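Peptidoglycan recognition protein SA CG11709-PA (Drosophila melanogaster, PDB 1SXR) recognises the peptidoglycan of Gram-positive bacteria and activates the Toll pathway in the innate immune response of the fly. Local coordinates at residues 146-150 with 151-155. Residues are numbered along the deposited sequence; the frame is centred on the assembly and turned at random. Where two conformers were deposited one is given.
Sequences ALIAG and SQVIS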
# COMPACT_ATOMS: atom_id res chain seq x y z
N ALA A 146 -9.03 -10.12 4.46
CA ALA A 146 -7.94 -10.39 5.41
C ALA A 146 -6.88 -9.29 5.32
O ALA A 146 -6.48 -8.93 4.21
CB ALA A 146 -7.30 -11.72 5.12
N LEU A 147 -6.45 -8.80 6.47
CA LEU A 147 -5.38 -7.80 6.58
C LEU A 147 -4.10 -8.50 7.01
O LEU A 147 -4.07 -9.20 8.04
CB LEU A 147 -5.76 -6.74 7.62
CG LEU A 147 -4.74 -5.61 7.83
CD1 LEU A 147 -4.88 -4.64 6.68
CD2 LEU A 147 -4.97 -4.89 9.16
N ILE A 148 -3.02 -8.32 6.27
CA ILE A 148 -1.74 -8.90 6.67
C ILE A 148 -0.60 -7.91 6.47
O ILE A 148 -0.72 -6.96 5.71
CB ILE A 148 -1.41 -10.18 5.89
CG1 ILE A 148 -1.38 -9.90 4.38
CG2 ILE A 148 -2.45 -11.27 6.13
CD1 ILE A 148 -0.89 -11.11 3.58
N ALA A 149 0.49 -8.16 7.20
CA ALA A 149 1.77 -7.48 7.00
C ALA A 149 2.61 -8.17 5.93
O ALA A 149 2.63 -9.40 5.81
CB ALA A 149 2.56 -7.44 8.31
N GLY A 150 3.35 -7.39 5.16
CA GLY A 150 4.25 -7.98 4.18
C GLY A 150 5.13 -9.08 4.74
O GLY A 150 5.34 -10.10 4.10
N SER A 151 5.65 -8.83 5.94
CA SER A 151 6.60 -9.74 6.59
C SER A 151 6.00 -11.11 6.87
O SER A 151 6.74 -12.09 7.07
CB SER A 151 7.15 -9.09 7.86
OG SER A 151 6.11 -8.90 8.82
N GLN A 152 4.67 -11.19 6.88
CA GLN A 152 4.04 -12.49 7.16
C GLN A 152 4.12 -13.45 5.99
O GLN A 152 3.97 -14.66 6.18
CB GLN A 152 2.57 -12.30 7.56
CG GLN A 152 2.38 -11.53 8.84
CD GLN A 152 0.91 -11.40 9.18
OE1 GLN A 152 0.32 -10.33 9.02
NE2 GLN A 152 0.30 -12.50 9.65
N VAL A 153 4.34 -12.92 4.78
CA VAL A 153 4.26 -13.75 3.57
C VAL A 153 5.48 -13.71 2.64
O VAL A 153 5.63 -14.59 1.80
CB VAL A 153 2.97 -13.46 2.79
CG1 VAL A 153 1.76 -13.83 3.66
CG2 VAL A 153 2.89 -11.96 2.41
N ILE A 154 6.33 -12.69 2.76
CA ILE A 154 7.58 -12.68 2.00
C ILE A 154 8.73 -12.32 2.94
O ILE A 154 8.50 -11.97 4.09
CB ILE A 154 7.55 -11.70 0.77
CG1 ILE A 154 7.31 -10.26 1.23
CG2 ILE A 154 6.47 -12.13 -0.27
CD1 ILE A 154 7.41 -9.26 0.10
N SER A 155 9.95 -12.47 2.45
CA SER A 155 11.12 -12.19 3.27
C SER A 155 11.40 -10.69 3.30
O SER A 155 12.08 -10.16 2.42
CB SER A 155 12.35 -12.94 2.75
OG SER A 155 12.17 -14.34 2.88
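Gln152 reaches back along the chain and bonds to Ala149, the last residue of strand 145-149, which the chain has just left. Its OE1 accepts the amide hydrogen of Ala149 N at 2.8 Å, nearly straight at 170° about the hydrogen, with the donor tilted modestly from the carboxamide plane. With CG beside its own backbone N (chi1 -64°) and the chain extended beyond, the side chain runs past Ala149 O, which takes Gln152 N at 2.9 Å.

That backbone bond and Val153 N to Gly150 O are successive i to i+3 bonds, closing two overlapping type I beta turns. Gly150 O is shared: Val153 N comes from above the carbonyl plane, and Ile154 N, 3.1 Å away, adds an i to i+4 bond almost in line with the C=O.

Apolar contact is slighter. Ile148 CD1 rests 3.8 Å from Val153 CG1, the two side chains crossing at about a right angle.

Trp173 NE1 also donates to Gln152 OE1, while Gln152 NE2 donates to Leu174 O. With an alanine here, Ala149 N and Trp173 NE1 would probably lose their shared acceptor and Leu174 O its donor. Bonds at both polar ends should fix the carboxamide's flip, linking edge strand 145-149 to the C-terminal segment.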